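Local coordinates for protein beta-hexosaminidase (PDB 6JTJ) that cleaves terminal beta-linked N-acetylglucosamine from its substrates and probably serves peptidoglycan recycling as a family 3 glycoside hydrolase, at residues 39-48 with 94-103; 82-93 with 154-162. All coordinates share one frame; numbering follows the deposited sequence.

Contact 1. Residues 39-48 with 94-103; sequences VPHIPRGPVM and ALRTPELIIA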
loop_
_atom_site.group_PDB
_atom_site.type_symbol
_atom_site.label_atom_id
_atom_site.label_comp_id
_atom_site.label_asym_id
_atom_site.label_seq_id
_atom_site.Cartn_x
_atom_site.Cartn_y
_atom_site.Cartn_z
ATOM N N VAL C 39 -40.286 10.173 8.779
ATOM C CA VAL C 39 -38.806 9.987 8.933
ATOM C C VAL C 39 -38.491 9.245 10.239
ATOM O O VAL C 39 -38.443 9.858 11.312
ATOM C CB VAL C 39 -38.046 11.339 8.919
ATOM C CG1 VAL C 39 -36.540 11.119 9.040
ATOM C CG2 VAL C 39 -38.363 12.138 7.661
ATOM N N PRO C 40 -38.257 7.924 10.158
ATOM C CA PRO C 40 -38.098 7.132 11.388
ATOM C C PRO C 40 -36.954 7.602 12.307
ATOM O O PRO C 40 -35.887 7.998 11.826
ATOM C CB PRO C 40 -37.826 5.711 10.874
ATOM C CG PRO C 40 -37.387 5.873 9.459
ATOM C CD PRO C 40 -38.032 7.124 8.942
ATOM N N HIS C 41 -37.197 7.561 13.616
ATOM C CA HIS C 41 -36.162 7.860 14.583
ATOM C C HIS C 41 -35.557 6.558 15.105
ATOM O O HIS C 41 -36.197 5.832 15.855
ATOM C CB HIS C 41 -36.691 8.691 15.741
ATOM C CG HIS C 41 -35.609 9.163 16.662
ATOM N ND1 HIS C 41 -35.088 8.369 17.666
ATOM C CD2 HIS C 41 -34.916 10.325 16.702
ATOM C CE1 HIS C 41 -34.136 9.033 18.298
ATOM N NE2 HIS C 41 -34.013 10.222 17.734
ATOM N N ILE C 42 -34.323 6.276 14.688
ATOM C CA ILE C 42 -33.619 5.037 15.022
ATOM C C ILE C 42 -32.206 5.396 15.493
ATOM O O ILE C 42 -31.511 6.153 14.820
ATOM C CB ILE C 42 -33.477 4.134 13.779
ATOM C CG1 ILE C 42 -34.786 4.095 12.978
ATOM C CG2 ILE C 42 -33.038 2.732 14.182
ATOM C CD1 ILE C 42 -34.684 3.375 11.644
ATOM N N PRO C 43 -31.781 4.877 16.647
ATOM C CA PRO C 43 -30.400 5.156 17.019
ATOM C C PRO C 43 -29.405 4.685 15.937
ATOM O O PRO C 43 -29.681 3.722 15.188
ATOM C CB PRO C 43 -30.211 4.360 18.315
ATOM C CG PRO C 43 -31.587 4.123 18.841
ATOM C CD PRO C 43 -32.481 4.062 17.650
ATOM N N ARG C 44 -28.274 5.380 15.840
ATOM C CA ARG C 44 -27.236 4.984 14.890
ATOM C C ARG C 44 -26.650 3.665 15.345
ATOM O O ARG C 44 -26.216 3.540 16.486
ATOM C CB ARG C 44 -26.150 6.036 14.822
ATOM C CG ARG C 44 -26.583 7.361 14.249
ATOM C CD ARG C 44 -25.456 8.365 14.365
ATOM N NE ARG C 44 -25.753 9.611 13.672
ATOM C CZ ARG C 44 -25.707 10.822 14.206
ATOM N NH1 ARG C 44 -25.342 11.022 15.479
ATOM N NH2 ARG C 44 -26.018 11.859 13.445
ATOM N N GLY C 45 -26.683 2.671 14.463
ATOM C CA GLY C 45 -26.127 1.358 14.771
ATOM C C GLY C 45 -24.616 1.344 14.708
ATOM O O GLY C 45 -24.006 2.327 14.309
ATOM N N PRO C 46 -23.999 0.211 15.069
ATOM C CA PRO C 46 -22.532 0.115 15.126
ATOM C C PRO C 46 -21.856 -0.366 13.844
ATOM O O PRO C 46 -20.720 -0.807 13.892
ATOM C CB PRO C 46 -22.313 -0.909 16.244
ATOM C CG PRO C 46 -23.467 -1.840 16.097
ATOM C CD PRO C 46 -24.639 -0.971 15.678
ATOM N N VAL C 47 -22.532 -0.290 12.712
ATOM C CA VAL C 47 -21.943 -0.730 11.454
ATOM C C VAL C 47 -21.848 0.456 10.528
ATOM O O VAL C 47 -22.817 1.194 10.382
ATOM C CB VAL C 47 -22.797 -1.825 10.789
ATOM C CG1 VAL C 47 -22.249 -2.199 9.422
ATOM C CG2 VAL C 47 -22.869 -3.054 11.676
ATOM N N MET C 48 -20.697 0.634 9.902
ATOM C CA MET C 48 -20.538 1.629 8.858
ATOM C C MET C 48 -20.457 0.886 7.537
ATOM O O MET C 48 -19.588 0.054 7.323
ATOM C CB MET C 48 -19.287 2.470 9.079
ATOM C CG MET C 48 -19.050 3.528 8.015
ATOM S SD MET C 48 -17.745 4.730 8.428
ATOM C CE MET C 48 -18.712 6.082 9.076
ATOM N N ALA C 94 -31.718 11.901 4.671
ATOM C CA ALA C 94 -33.180 11.937 4.759
ATOM C C ALA C 94 -33.802 10.638 5.267
ATOM O O ALA C 94 -34.946 10.640 5.700
ATOM C CB ALA C 94 -33.773 12.301 3.403
ATOM N N LEU C 95 -33.067 9.530 5.205
ATOM C CA LEU C 95 -33.640 8.232 5.534
ATOM C C LEU C 95 -34.060 8.085 6.985
ATOM O O LEU C 95 -35.015 7.366 7.273
ATOM C CB LEU C 95 -32.666 7.102 5.195
ATOM C CG LEU C 95 -32.380 6.878 3.712
ATOM C CD1 LEU C 95 -31.277 5.837 3.587
ATOM C CD2 LEU C 95 -33.624 6.444 2.942
ATOM N N ARG C 96 -33.345 8.736 7.895
ATOM C CA ARG C 96 -33.550 8.491 9.317
ATOM C C ARG C 96 -32.888 9.547 10.156
ATOM O O ARG C 96 -32.142 10.370 9.650
ATOM C CB ARG C 96 -33.018 7.106 9.712
ATOM C CG ARG C 96 -31.564 6.864 9.304
ATOM C CD ARG C 96 -31.152 5.396 9.365
ATOM N NE ARG C 96 -30.768 4.979 10.709
ATOM C CZ ARG C 96 -30.352 3.756 11.021
ATOM N NH1 ARG C 96 -30.263 2.809 10.078
ATOM N NH2 ARG C 96 -30.035 3.466 12.285
ATOM N N THR C 97 -33.214 9.523 11.441
ATOM C CA THR C 97 -32.676 10.440 12.438
ATOM C C THR C 97 -32.342 9.647 13.699
ATOM O O THR C 97 -33.063 8.720 14.031
ATOM C CB THR C 97 -33.728 11.498 12.823
ATOM O OG1 THR C 97 -34.234 12.088 11.630
ATOM C CG2 THR C 97 -33.129 12.593 13.713
ATOM N N PRO C 98 -31.227 9.972 14.378
ATOM C CA PRO C 98 -30.154 10.873 13.954
ATOM C C PRO C 98 -29.604 10.470 12.581
ATOM O O PRO C 98 -29.566 9.278 12.247
ATOM C CB PRO C 98 -29.097 10.692 15.038
ATOM C CG PRO C 98 -29.861 10.263 16.240
ATOM C CD PRO C 98 -30.960 9.393 15.706
ATOM N N GLU C 99 -29.222 11.463 11.794
ATOM C CA GLU C 99 -28.836 11.228 10.423
ATOM C C GLU C 99 -27.576 10.374 10.385
ATOM O O GLU C 99 -26.678 10.521 11.220
ATOM C CB GLU C 99 -28.631 12.550 9.698
ATOM C CG GLU C 99 -29.903 13.400 9.657
ATOM C CD GLU C 99 -29.718 14.742 8.975
ATOM O OE1 GLU C 99 -28.603 15.282 9.023
ATOM O OE2 GLU C 99 -30.695 15.280 8.408
ATOM N N LEU C 100 -27.555 9.431 9.450
ATOM C CA LEU C 100 -26.391 8.581 9.252
ATOM C C LEU C 100 -25.152 9.458 9.060
ATOM O O LEU C 100 -25.185 10.405 8.293
ATOM C CB LEU C 100 -26.587 7.669 8.034
ATOM C CG LEU C 100 -27.648 6.563 8.150
ATOM C CD1 LEU C 100 -27.796 5.846 6.817
ATOM C CD2 LEU C 100 -27.328 5.564 9.251
ATOM N N ILE C 101 -24.082 9.133 9.784
ATOM C CA ILE C 101 -22.804 9.830 9.662
ATOM C C ILE C 101 -22.125 9.402 8.358
ATOM O O ILE C 101 -22.092 8.230 8.023
ATOM C CB ILE C 101 -21.886 9.513 10.866
ATOM C CG1 ILE C 101 -22.441 10.158 12.138
ATOM C CG2 ILE C 101 -20.460 9.977 10.618
ATOM C CD1 ILE C 101 -22.411 11.668 12.172
ATOM N N ILE C 102 -21.616 10.366 7.612
ATOM C CA ILE C 102 -20.998 10.103 6.320
ATOM C C ILE C 102 -19.519 10.496 6.367
ATOM O O ILE C 102 -19.174 11.631 6.727
ATOM C CB ILE C 102 -21.709 10.890 5.190
ATOM C CG1 ILE C 102 -23.215 10.569 5.189
ATOM C CG2 ILE C 102 -21.084 10.565 3.841
ATOM C CD1 ILE C 102 -24.022 11.331 4.154
ATOM N N ALA C 103 -18.658 9.561 5.996
ATOM C CA ALA C 103 -17.216 9.791 6.009
ATOM C C ALA C 103 -16.568 9.487 4.672
ATOM O O ALA C 103 -17.168 8.861 3.797
ATOM C CB ALA C 103 -16.564 8.960 7.099
HETATM O O HOH W 1 -30.010 6.536 12.832
#

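Contact 2. Residues 82-93 with 154-162; sequences IEQLKTLTAEIK and LSACGIDLS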
loop_
_atom_site.group_PDB
_atom_site.type_symbol
_atom_site.label_atom_id
_atom_site.label_comp_id
_atom_site.label_asym_id
_atom_site.label_seq_id
_atom_site.Cartn_x
_atom_site.Cartn_y
_atom_site.Cartn_z
ATOM N N ILE C 82 -19.888 17.628 -7.800
ATOM C CA ILE C 82 -20.352 18.197 -6.541
ATOM C C ILE C 82 -21.877 18.172 -6.367
ATOM O O ILE C 82 -22.373 17.882 -5.281
ATOM C CB ILE C 82 -19.832 19.634 -6.388
ATOM C CG1 ILE C 82 -18.283 19.602 -6.354
ATOM C CG2 ILE C 82 -20.479 20.313 -5.189
ATOM C CD1 ILE C 82 -17.609 20.300 -5.188
ATOM N N GLU C 83 -22.617 18.473 -7.429
ATOM C CA GLU C 83 -24.068 18.529 -7.328
ATOM C C GLU C 83 -24.658 17.131 -7.135
ATOM O O GLU C 83 -25.544 16.929 -6.299
ATOM C CB GLU C 83 -24.675 19.284 -8.530
ATOM C CG GLU C 83 -24.399 20.797 -8.498
ATOM C CD GLU C 83 -24.752 21.462 -7.162
ATOM O OE1 GLU C 83 -25.910 21.312 -6.693
ATOM O OE2 GLU C 83 -23.876 22.138 -6.568
ATOM N N GLN C 84 -24.142 16.150 -7.865
ATOM C CA GLN C 84 -24.556 14.767 -7.635
ATOM C C GLN C 84 -24.242 14.320 -6.189
ATOM O O GLN C 84 -25.079 13.685 -5.528
ATOM C CB GLN C 84 -23.928 13.839 -8.685
ATOM C CG GLN C 84 -23.899 12.360 -8.319
ATOM C CD GLN C 84 -22.690 11.992 -7.472
ATOM O OE1 GLN C 84 -21.615 12.587 -7.617
ATOM N NE2 GLN C 84 -22.864 11.033 -6.564
ATOM N N LEU C 85 -23.055 14.674 -5.694
ATOM C CA LEU C 85 -22.642 14.284 -4.337
ATOM C C LEU C 85 -23.596 14.848 -3.286
ATOM O O LEU C 85 -23.993 14.150 -2.354
ATOM C CB LEU C 85 -21.198 14.731 -4.049
ATOM C CG LEU C 85 -20.602 14.372 -2.674
ATOM C CD1 LEU C 85 -20.606 12.868 -2.467
ATOM C CD2 LEU C 85 -19.190 14.924 -2.514
ATOM N N LYS C 86 -23.952 16.115 -3.444
ATOM C CA LYS C 86 -24.908 16.767 -2.546
ATOM C C LYS C 86 -26.247 16.054 -2.525
ATOM O O LYS C 86 -26.843 15.892 -1.472
ATOM C CB LYS C 86 -25.114 18.218 -2.951
ATOM C CG LYS C 86 -23.923 19.098 -2.633
ATOM C CD LYS C 86 -24.030 20.444 -3.329
ATOM C CE LYS C 86 -23.148 21.467 -2.649
ATOM N NZ LYS C 86 -22.897 22.652 -3.504
ATOM N N THR C 87 -26.711 15.644 -3.695
ATOM C CA THR C 87 -27.961 14.904 -3.808
ATOM C C THR C 87 -27.847 13.560 -3.095
ATOM O O THR C 87 -28.756 13.143 -2.378
ATOM C CB THR C 87 -28.306 14.645 -5.289
ATOM O OG1 THR C 87 -28.174 15.865 -6.023
ATOM C CG2 THR C 87 -29.710 14.132 -5.439
ATOM N N LEU C 88 -26.713 12.900 -3.295
ATOM C CA LEU C 88 -26.453 11.633 -2.645
ATOM C C LEU C 88 -26.435 11.763 -1.122
ATOM O O LEU C 88 -27.074 10.980 -0.432
ATOM C CB LEU C 88 -25.130 11.037 -3.143
ATOM C CG LEU C 88 -24.678 9.749 -2.473
ATOM C CD1 LEU C 88 -25.760 8.690 -2.594
ATOM C CD2 LEU C 88 -23.367 9.267 -3.084
ATOM N N THR C 89 -25.706 12.737 -0.592
ATOM C CA THR C 89 -25.600 12.861 0.858
ATOM C C THR C 89 -26.948 13.254 1.448
ATOM O O THR C 89 -27.311 12.795 2.526
ATOM C CB THR C 89 -24.493 13.840 1.305
ATOM O OG1 THR C 89 -24.694 15.128 0.724
ATOM C CG2 THR C 89 -23.113 13.322 0.889
ATOM N N ALA C 90 -27.687 14.100 0.734
ATOM C CA ALA C 90 -28.988 14.543 1.211
ATOM C C ALA C 90 -29.939 13.360 1.324
ATOM O O ALA C 90 -30.585 13.183 2.353
ATOM C CB ALA C 90 -29.563 15.603 0.295
ATOM N N GLU C 91 -29.998 12.530 0.288
ATOM C CA GLU C 91 -30.895 11.382 0.324
ATOM C C GLU C 91 -30.471 10.342 1.368
ATOM O O GLU C 91 -31.316 9.678 1.938
ATOM C CB GLU C 91 -31.087 10.764 -1.073
ATOM C CG GLU C 91 -29.910 9.991 -1.635
ATOM C CD GLU C 91 -30.180 9.440 -3.024
ATOM O OE1 GLU C 91 -31.361 9.298 -3.361
ATOM O OE2 GLU C 91 -29.232 9.151 -3.795
ATOM N N ILE C 92 -29.174 10.212 1.630
ATOM C CA ILE C 92 -28.715 9.362 2.730
ATOM C C ILE C 92 -29.206 9.902 4.073
ATOM O O ILE C 92 -29.663 9.141 4.923
ATOM C CB ILE C 92 -27.166 9.246 2.755
ATOM C CG1 ILE C 92 -26.697 8.357 1.598
ATOM C CG2 ILE C 92 -26.673 8.677 4.081
ATOM C CD1 ILE C 92 -25.233 8.515 1.245
ATOM N N LYS C 93 -29.072 11.203 4.264
ATOM C CA LYS C 93 -29.438 11.836 5.523
ATOM C C LYS C 93 -30.949 11.813 5.755
ATOM O O LYS C 93 -31.404 11.708 6.891
ATOM C CB LYS C 93 -28.915 13.275 5.580
ATOM C CG LYS C 93 -27.396 13.371 5.527
ATOM C CD LYS C 93 -26.839 14.472 6.412
ATOM C CE LYS C 93 -25.334 14.298 6.656
ATOM N NZ LYS C 93 -24.981 13.319 7.743
ATOM N N LEU C 154 -15.588 19.598 1.796
ATOM C CA LEU C 154 -16.359 18.380 2.014
ATOM C C LEU C 154 -17.639 18.688 2.770
ATOM O O LEU C 154 -18.686 18.116 2.472
ATOM C CB LEU C 154 -15.545 17.338 2.779
ATOM C CG LEU C 154 -14.424 16.638 2.028
ATOM C CD1 LEU C 154 -13.578 15.867 3.029
ATOM C CD2 LEU C 154 -14.978 15.708 0.963
ATOM N N SER C 155 -17.551 19.597 3.732
ATOM C CA SER C 155 -18.716 19.988 4.515
ATOM C C SER C 155 -19.831 20.562 3.629
ATOM O O SER C 155 -21.003 20.305 3.857
ATOM C CB SER C 155 -18.322 21.001 5.584
ATOM O OG SER C 155 -17.420 20.443 6.511
ATOM N N ALA C 156 -19.436 21.290 2.585
ATOM C CA ALA C 156 -20.386 21.831 1.609
ATOM C C ALA C 156 -21.173 20.763 0.895
ATOM O O ALA C 156 -22.230 21.067 0.337
ATOM C CB ALA C 156 -19.663 22.679 0.587
ATOM N N CYS C 157 -20.644 19.542 0.858
ATOM C CA CYS C 157 -21.290 18.491 0.129
ATOM C C CYS C 157 -22.052 17.560 1.034
ATOM O O CYS C 157 -22.587 16.570 0.569
ATOM C CB CYS C 157 -20.261 17.727 -0.679
ATOM S SG CYS C 157 -19.424 18.758 -1.917
ATOM N N GLY C 158 -22.115 17.867 2.326
ATOM C CA GLY C 158 -22.883 17.061 3.281
ATOM C C GLY C 158 -22.107 15.937 3.946
ATOM O O GLY C 158 -22.710 15.032 4.515
ATOM N N ILE C 159 -20.779 15.997 3.876
ATOM C CA ILE C 159 -19.907 14.992 4.472
ATOM C C ILE C 159 -19.673 15.398 5.918
ATOM O O ILE C 159 -19.538 16.573 6.208
ATOM C CB ILE C 159 -18.542 14.941 3.761
ATOM C CG1 ILE C 159 -18.702 14.724 2.239
ATOM C CG2 ILE C 159 -17.649 13.890 4.385
ATOM C CD1 ILE C 159 -19.295 13.408 1.827
ATOM N N ASP C 160 -19.613 14.438 6.831
ATOM C CA ASP C 160 -19.373 14.782 8.243
ATOM C C ASP C 160 -17.896 14.861 8.617
ATOM O O ASP C 160 -17.489 15.741 9.367
ATOM C CB ASP C 160 -20.068 13.786 9.155
ATOM C CG ASP C 160 -21.568 13.912 9.094
ATOM O OD1 ASP C 160 -22.091 14.937 9.578
ATOM O OD2 ASP C 160 -22.218 12.985 8.583
ATOM N N LEU C 161 -17.111 13.923 8.091
ATOM C CA LEU C 161 -15.776 13.648 8.595
ATOM C C LEU C 161 -14.887 13.108 7.477
ATOM O O LEU C 161 -15.331 12.280 6.671
ATOM C CB LEU C 161 -15.917 12.585 9.673
ATOM C CG LEU C 161 -14.692 11.912 10.275
ATOM C CD1 LEU C 161 -14.061 12.809 11.317
ATOM C CD2 LEU C 161 -15.097 10.619 10.919
ATOM N N SER C 162 -13.641 13.565 7.443
ATOM C CA SER C 162 -12.582 12.887 6.687
ATOM C C SER C 162 -11.720 12.047 7.626
ATOM O O SER C 162 -11.421 12.464 8.745
ATOM C CB SER C 162 -11.692 13.892 5.973
ATOM O OG SER C 162 -10.624 13.231 5.311
#

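Contact 1. Residues 39-48 with 94-103
The guanidinium of Arg44 is held flat between two apolar side chains: Pro98 CB lies over the centre of one face, 3.5 Å from Arg44 CZ, and Ile101 CG1 lies off-centre against the opposite face. At its edge, in its plane, Glu99 O takes two bonds side-on, from Arg44 NE at 2.8 Å and Arg44 NH2 at 2.7 Å; the NH2 donor sits on a carbonyl lone pair. The chain, extended from CG to NE, carries the guanidinium out to Glu99 O. The Arg96 guanidinium has Ile42 CD1 over one face and Leu100 CD2, off-centre, over the opposite one, while at its edge NH2 gives Pro43 O a weak bond of 2.9 Å. Its bend at chi3 (-83°) swings the group across Ile42, whose CG2 touches NH2, and its NH1 is bound to the carbonyls of Leu64 and Asp66. One water links the segments, accepting from Arg96 NE and donating to Ile42 O and Pro98 O. The compact ring of Pro98, after a cis peptide, also places CD over the His41 ring face in a CH-pi contact, 4.2 Å from the centroid. A single beta bridge pairs His41 with Thr97, through Thr97 N to Pro40 O (3.1 Å) and Ile42 N to Thr97 O (2.8 Å). Both segments run into parallel strands, 47-49 and 101-108, which flank strand 69-74; helix 346-352 covers Arg44, Met48 and Ile101 through Trp350.

Contact 2. Residues 82-93 with 154-162
Thr89 and Cys157 make the central polar link: Thr89 OG1 donates to Cys157 O at 2.6 Å, approaching 22° out of the carbonyl plane. With chi1 at 56°, the hydroxyl stands between its own backbone N and carbonyl carbon, while the methyl CG2 is turned to Ile159 CD1, 3.9 Å away. A beta-branched threonine thus serves both a polar and an apolar neighbour. One turn earlier in the helix, Leu85 CD2 packs on Cys157 CB at 3.5 Å, and two turns earlier Ile82 CG2 meets Cys157 SG at 3.8 Å; the small thiol of Cys157 fits this buried spot among branched aliphatic chains. Lys86 lays its methylenes past the turn, with CE 3.1 Å from Ala156 O, and turns its charge back along the helix to Glu83, where NZ forms a salt bridge with OE2 (3.3 Å).

At the far end Lys93 NZ reaches Asp160 OD2 at 2.9 Å, on the syn lone pair. Bends at chi2 and chi4 bring the long lysine chain alongside Gly158 O to this carboxylate. Asp160 OD2 also accepts from the backbone N of Ile102, and Lys93 NZ donates to Leu100 O, so each charged group has a second partner that helps fix its position.

Behind this first shell, Gly158 sets the path of the loop. Its positive phi (90°) favours glycine, and the absence of a side chain lets Thr89 OG1 approach its CA. Ile159 N bonds to Leu154 O and Gly158 N to Ser155 O, the two bonds of a Schellman motif closing helix 136-155 before strand 161-162. The end of this helix and helix 82-94 pack together in the outer layer of the (beta/alpha)8 (TIM) barrel of NagZ enzymes, beside strands 101-108 and 161-162.

In the fold
From the N terminus, the chain passes through 39-48 into strand 47-49, then makes helix 58-64, strand 69-74 and helix 82-94 before residues 94-103 return to close the loop of contact 1. Contact 2 opens inside that loop, at 82-93, and closes beyond it at 154-162, so the two cross along the sequence. They also meet in space: helix 82-94 runs directly into the 94-103 segment, Glu99 packs on Lys93, and Ile102 O probably accepts a bond from Asp160 N. Together they tie the N-terminal segment, helix 82-94 and the end of helix 136-155 to neighbouring strands 101-108 and 161-162 of one sheet.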